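Local coordinates for Alr2269 protein (Nostoc sp., PDB 3MC9) that probably takes part in protein insertion into, or transport across, the cyanobacterial outer membrane, as an Omp85-family protein with periplasmic POTRA domains, at residues L63-V67 / I88-P92; L140-Q146 / G210-V216. All coordinates share one frame; numbering follows the deposited sequence.

Contact 1: residues L63-V67 / I88-P92; sequences LVSEV and IRTQP
Val67 holds CG1 opposite its backbone N (chi1 175°), which sends that methyl toward Ile88 and leaves CG2 to face Thr90, Gln91 and Pro92. Ile88 answers from a rarer rotamer: its chi1 of 66° sets CG1 between the backbone N and the carbonyl carbon, and CD1 then comes tip to tip with Val67 CG1 at 3.8 Å. The second methyl, Val67 CG2, sits 3.8 Å from Pro92 CD, the two side chains crossing at about a right angle. Thr90 CG2 touches both valines, 4.0 Å from Val64 CG2 and equally far from Val67 CG2. Its hydroxyl is engaged elsewhere, in hydrogen bonds with Asp104 and Thr96. In the POTRA fold, helices pack against one side of a mixed sheet; here residues 88-92 leave helix 78-87 and pass alongside strand 62-71 on the way to edge strand 95-96. Phe132 of strand 127-136 touches both Val67 and Ile88, and Ile108 of helix 98-110 also touches Ile88, which places this apolar group between sheet and helix. No hydrogen bond joins the two segments. Near Pro92 the contacts run to backbone carbonyls instead: Pro92 CA makes a CA-H...O contact with Val64 O at 3.6 Å, with an angle of 135° at the hydrogen, while Pro92 CB lies 3.7 Å from Ser65 O. Val64 CB approaches Gln91 O to 3.5 Å. Just beyond the proline, Val64 forms backbone hydrogen bonds with Gly93 and Arg94. Glu66, whose CA-CB bond points away from residues 88-92, makes a salt bridge with Arg129.

Contact 2: residues L140-Q146 / G210-V216; sequences LSKVEIQ and GVVTLQV
Gly210 O is gripped by two backbone amides, Ser141 N at 2.8 Å and Lys142 N at a longer 3.3 Å, both arriving from the same face of its carbonyl plane. This forked bond opens a parallel pairing in the second POTRA domain, where edge strand 142-146 lies against the central strand 211-217 of a three-stranded mixed sheet. The backbone bonds then run in turn, with Val212 N to Lys142 O and Glu144 N to Val212 O followed by Leu214 N to Glu144 O, the last with an N-H...O angle of 171°. Over the short segments the strand directions differ by 25°, with the pairing kept throughout. Ser141 OG is hydrogen-bonded to Asn209 O, a further tie at this end.

The apolar face carries Val143, Ile145, Val212 and Leu214, and helices 161-166 and 176-192 cover it through Phe166, Leu179, Leu186 and Tyr190. Val143 CG2 rests 4.0 Å from Val212 CB, the two side chains running parallel. With chi1 at 178°, Val143 CG1 stands anti to the backbone N and meets Leu214 CD1 at 3.6 Å, their side chains crossing at a slant. The other face bears Lys142, Glu144, Gln146, Val211, Thr213 and Gln215; there Thr213 CG2 packs 3.9 Å from Gln146 CB. Back on the apolar face, Ile145 CG2 meets Val216 CG2 at 4.0 Å.

How the contacts relate
From the N terminus, the chain runs along strand 62-71 and through helix 78-87, then returns at residues 88-92 to close contact 1, a short loop with 20 residues between its segments. Strand 95-96, helix 98-110 and strands 114-124 and 127-136 follow before contact 2 opens at Leu140. Its loop is longer, with 63 intervening residues that include helices 161-166 and 176-192 and strand 199-206, and closes at 210-216. The two loops are in series, neither nesting nor crossing. Contact 1 ties the loop after helix 78-87 to strand 62-71 of the four-stranded sheet; contact 2 pairs two strands of the three-stranded one. Their centres lie 37 Å apart, their nearest atoms about 23 Å.

Contact 1: residues L63-V67 / I88-P92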
loop_
_atom_site.group_PDB
_atom_site.type_symbol
_atom_site.label_atom_id
_atom_site.label_comp_id
_atom_site.label_asym_id
_atom_site.label_seq_id
_atom_site.Cartn_x
_atom_site.Cartn_y
_atom_site.Cartn_z
ATOM N N LEU A 63 2.158 -4.582 28.802
ATOM C CA LEU A 63 0.942 -3.798 28.820
ATOM C C LEU A 63 1.189 -2.577 27.978
ATOM O O LEU A 63 2.305 -2.057 27.949
ATOM C CB LEU A 63 0.581 -3.394 30.250
ATOM C CG LEU A 63 -0.700 -2.567 30.367
ATOM C CD1 LEU A 63 -1.914 -3.481 30.224
ATOM C CD2 LEU A 63 -0.706 -1.847 31.687
ATOM N N VAL A 64 0.170 -2.138 27.254
ATOM C CA VAL A 64 0.313 -0.970 26.409
ATOM C C VAL A 64 -0.409 0.155 27.123
ATOM O O VAL A 64 -1.578 0.000 27.470
ATOM C CB VAL A 64 -0.260 -1.194 24.991
ATOM C CG1 VAL A 64 -0.422 0.151 24.239
ATOM C CG2 VAL A 64 0.645 -2.131 24.192
ATOM N N SER A 65 0.291 1.269 27.364
ATOM C CA SER A 65 -0.331 2.436 28.024
ATOM C C SER A 65 -1.000 3.409 27.062
ATOM O O SER A 65 -1.940 4.122 27.448
ATOM C CB SER A 65 0.685 3.220 28.861
ATOM O OG SER A 65 1.757 3.700 28.059
ATOM N N GLU A 66 -0.491 3.464 25.833
ATOM C CA GLU A 66 -0.889 4.500 24.869
ATOM C C GLU A 66 -0.563 4.087 23.437
ATOM O O GLU A 66 0.480 3.502 23.177
ATOM C CB GLU A 66 -0.171 5.810 25.192
ATOM C CG GLU A 66 -1.060 7.034 25.039
ATOM C CD GLU A 66 -0.348 8.356 25.334
ATOM O OE1 GLU A 66 0.630 8.373 26.119
ATOM O OE2 GLU A 66 -0.787 9.392 24.783
ATOM N N VAL A 67 -1.492 4.361 22.525
ATOM C CA VAL A 67 -1.253 4.163 21.099
ATOM C C VAL A 67 -1.358 5.500 20.419
ATOM O O VAL A 67 -2.357 6.199 20.570
ATOM C CB VAL A 67 -2.251 3.171 20.448
ATOM C CG1 VAL A 67 -2.013 3.096 18.918
ATOM C CG2 VAL A 67 -2.096 1.796 21.074
ATOM N N ILE A 88 -5.782 -1.992 13.495
ATOM C CA ILE A 88 -4.841 -2.441 14.510
ATOM C C ILE A 88 -5.601 -3.031 15.690
ATOM O O ILE A 88 -6.720 -2.617 15.997
ATOM C CB ILE A 88 -3.874 -1.307 14.954
ATOM C CG1 ILE A 88 -4.603 -0.175 15.680
ATOM C CG2 ILE A 88 -3.129 -0.756 13.749
ATOM C CD1 ILE A 88 -3.650 0.842 16.332
ATOM N N ARG A 89 -5.019 -4.040 16.321
ATOM C CA ARG A 89 -5.569 -4.582 17.554
ATOM C C ARG A 89 -4.859 -3.995 18.761
ATOM O O ARG A 89 -5.452 -3.874 19.817
ATOM C CB ARG A 89 -5.414 -6.092 17.610
ATOM C CG ARG A 89 -6.416 -6.901 16.814
ATOM C CD ARG A 89 -6.126 -8.401 17.023
ATOM N NE ARG A 89 -6.824 -8.999 18.169
ATOM C CZ ARG A 89 -6.505 -10.168 18.731
ATOM N NH1 ARG A 89 -5.465 -10.875 18.289
ATOM N NH2 ARG A 89 -7.222 -10.638 19.751
ATOM N N THR A 90 -3.574 -3.677 18.633
ATOM C CA THR A 90 -2.843 -3.080 19.755
ATOM C C THR A 90 -3.602 -1.860 20.295
ATOM O O THR A 90 -4.060 -0.999 19.539
ATOM C CB THR A 90 -1.401 -2.744 19.371
ATOM O OG1 THR A 90 -0.687 -3.973 19.140
ATOM C CG2 THR A 90 -0.705 -1.951 20.466
ATOM N N GLN A 91 -3.790 -1.809 21.610
ATOM C CA GLN A 91 -4.664 -0.783 22.181
ATOM C C GLN A 91 -4.272 -0.474 23.613
ATOM O O GLN A 91 -3.677 -1.316 24.290
ATOM C CB GLN A 91 -6.160 -1.180 22.034
ATOM C CG GLN A 91 -6.824 -1.741 23.262
ATOM C CD GLN A 91 -8.309 -2.100 23.065
ATOM O OE1 GLN A 91 -8.651 -2.950 22.252
ATOM N NE2 GLN A 91 -9.175 -1.481 23.853
ATOM N N PRO A 92 -4.582 0.758 24.069
ATOM C CA PRO A 92 -4.246 1.147 25.421
ATOM C C PRO A 92 -4.958 0.238 26.416
ATOM O O PRO A 92 -6.128 -0.098 26.223
ATOM C CB PRO A 92 -4.758 2.602 25.528
ATOM C CG PRO A 92 -5.596 2.844 24.318
ATOM C CD PRO A 92 -5.173 1.867 23.289
#

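Contact 2: residues L140-Q146 / G210-V216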
loop_
_atom_site.group_PDB
_atom_site.type_symbol
_atom_site.label_atom_id
_atom_site.label_comp_id
_atom_site.label_asym_id
_atom_site.label_seq_id
_atom_site.Cartn_x
_atom_site.Cartn_y
_atom_site.Cartn_z
ATOM N N LEU A 140 -2.393 9.906 -6.720
ATOM C CA LEU A 140 -2.050 9.229 -7.986
ATOM C C LEU A 140 -2.191 10.199 -9.157
ATOM O O LEU A 140 -3.298 10.673 -9.455
ATOM C CB LEU A 140 -2.930 7.994 -8.205
ATOM C CG LEU A 140 -2.671 7.171 -9.470
ATOM C CD1 LEU A 140 -1.285 6.506 -9.430
ATOM C CD2 LEU A 140 -3.755 6.138 -9.654
ATOM N N SER A 141 -1.076 10.506 -9.814
ATOM C CA SER A 141 -1.118 11.355 -11.001
ATOM C C SER A 141 -1.236 10.500 -12.257
ATOM O O SER A 141 -2.009 10.833 -13.165
ATOM C CB SER A 141 0.102 12.276 -11.086
ATOM O OG SER A 141 1.309 11.541 -11.094
ATOM N N LYS A 142 -0.481 9.402 -12.318
ATOM C CA LYS A 142 -0.608 8.485 -13.440
ATOM C C LYS A 142 -0.010 7.085 -13.256
ATOM O O LYS A 142 0.805 6.849 -12.364
ATOM C CB LYS A 142 -0.063 9.153 -14.706
ATOM C CG LYS A 142 1.332 8.801 -15.117
ATOM C CD LYS A 142 1.383 8.605 -16.617
ATOM C CE LYS A 142 1.899 9.803 -17.361
ATOM N NZ LYS A 142 2.079 9.416 -18.793
ATOM N N VAL A 143 -0.478 6.158 -14.095
ATOM C CA VAL A 143 0.069 4.810 -14.186
ATOM C C VAL A 143 0.690 4.597 -15.572
ATOM O O VAL A 143 0.051 4.848 -16.594
ATOM C CB VAL A 143 -1.004 3.711 -13.896
ATOM C CG1 VAL A 143 -0.413 2.324 -14.053
ATOM C CG2 VAL A 143 -1.573 3.875 -12.496
ATOM N N GLU A 144 1.944 4.160 -15.581
ATOM C CA GLU A 144 2.679 3.813 -16.795
ATOM C C GLU A 144 2.992 2.323 -16.810
ATOM O O GLU A 144 3.359 1.770 -15.779
ATOM C CB GLU A 144 4.040 4.494 -16.786
ATOM C CG GLU A 144 4.061 5.941 -17.117
ATOM C CD GLU A 144 5.474 6.497 -17.054
ATOM O OE1 GLU A 144 6.424 5.694 -16.886
ATOM O OE2 GLU A 144 5.636 7.725 -17.173
ATOM N N ILE A 145 2.916 1.702 -17.983
ATOM C CA ILE A 145 3.401 0.344 -18.180
ATOM C C ILE A 145 4.801 0.382 -18.771
ATOM O O ILE A 145 5.057 1.096 -19.733
ATOM C CB ILE A 145 2.518 -0.440 -19.150
ATOM C CG1 ILE A 145 1.130 -0.672 -18.548
ATOM C CG2 ILE A 145 3.183 -1.788 -19.543
ATOM C CD1 ILE A 145 0.117 -1.149 -19.580
ATOM N N GLN A 146 5.703 -0.398 -18.193
ATOM C CA GLN A 146 7.052 -0.544 -18.697
ATOM C C GLN A 146 7.230 -2.008 -19.090
ATOM O O GLN A 146 7.307 -2.896 -18.234
ATOM C CB GLN A 146 8.019 -0.131 -17.596
ATOM C CG GLN A 146 9.491 -0.345 -17.867
ATOM C CD GLN A 146 10.320 -0.108 -16.607
ATOM O OE1 GLN A 146 10.388 -0.960 -15.707
ATOM N NE2 GLN A 146 10.920 1.067 -16.521
ATOM N N GLY A 210 3.617 10.731 -7.487
ATOM C CA GLY A 210 2.395 9.959 -7.743
ATOM C C GLY A 210 2.319 9.268 -9.099
ATOM O O GLY A 210 1.226 8.968 -9.583
ATOM N N VAL A 211 3.474 9.023 -9.706
ATOM C CA VAL A 211 3.561 8.221 -10.911
ATOM C C VAL A 211 3.832 6.779 -10.501
ATOM O O VAL A 211 4.837 6.487 -9.876
ATOM C CB VAL A 211 4.688 8.691 -11.867
ATOM C CG1 VAL A 211 4.803 7.734 -13.065
ATOM C CG2 VAL A 211 4.451 10.149 -12.343
ATOM N N VAL A 212 2.912 5.889 -10.844
ATOM C CA VAL A 212 3.094 4.461 -10.644
ATOM C C VAL A 212 3.577 3.812 -11.933
ATOM O O VAL A 212 2.900 3.888 -12.958
ATOM C CB VAL A 212 1.789 3.780 -10.245
ATOM C CG1 VAL A 212 1.997 2.253 -10.066
ATOM C CG2 VAL A 212 1.236 4.421 -8.997
ATOM N N THR A 213 4.724 3.149 -11.866
ATOM C CA THR A 213 5.240 2.397 -12.986
ATOM C C THR A 213 5.020 0.903 -12.732
ATOM O O THR A 213 5.506 0.360 -11.733
ATOM C CB THR A 213 6.734 2.665 -13.194
ATOM O OG1 THR A 213 6.959 4.081 -13.259
ATOM C CG2 THR A 213 7.243 1.989 -14.463
ATOM N N LEU A 214 4.283 0.259 -13.634
ATOM C CA LEU A 214 4.055 -1.191 -13.602
ATOM C C LEU A 214 4.926 -1.868 -14.656
ATOM O O LEU A 214 4.748 -1.675 -15.860
ATOM C CB LEU A 214 2.596 -1.522 -13.889
ATOM C CG LEU A 214 1.544 -0.871 -12.998
ATOM C CD1 LEU A 214 0.133 -1.232 -13.514
ATOM C CD2 LEU A 214 1.761 -1.330 -11.560
ATOM N N GLN A 215 5.882 -2.645 -14.184
ATOM C CA GLN A 215 6.753 -3.425 -15.033
ATOM C C GLN A 215 5.998 -4.710 -15.330
ATOM O O GLN A 215 5.565 -5.368 -14.390
ATOM C CB GLN A 215 8.013 -3.713 -14.229
ATOM C CG GLN A 215 9.233 -4.047 -15.024
ATOM C CD GLN A 215 10.504 -3.786 -14.204
ATOM O OE1 GLN A 215 10.854 -4.556 -13.307
ATOM N NE2 GLN A 215 11.182 -2.678 -14.500
ATOM N N VAL A 216 5.837 -5.049 -16.616
ATOM C CA VAL A 216 5.079 -6.220 -17.055
ATOM C C VAL A 216 5.919 -7.097 -17.984
ATOM O O VAL A 216 6.536 -6.598 -18.920
ATOM C CB VAL A 216 3.786 -5.816 -17.816
ATOM C CG1 VAL A 216 2.984 -7.046 -18.194
ATOM C CG2 VAL A 216 2.938 -4.901 -16.981
#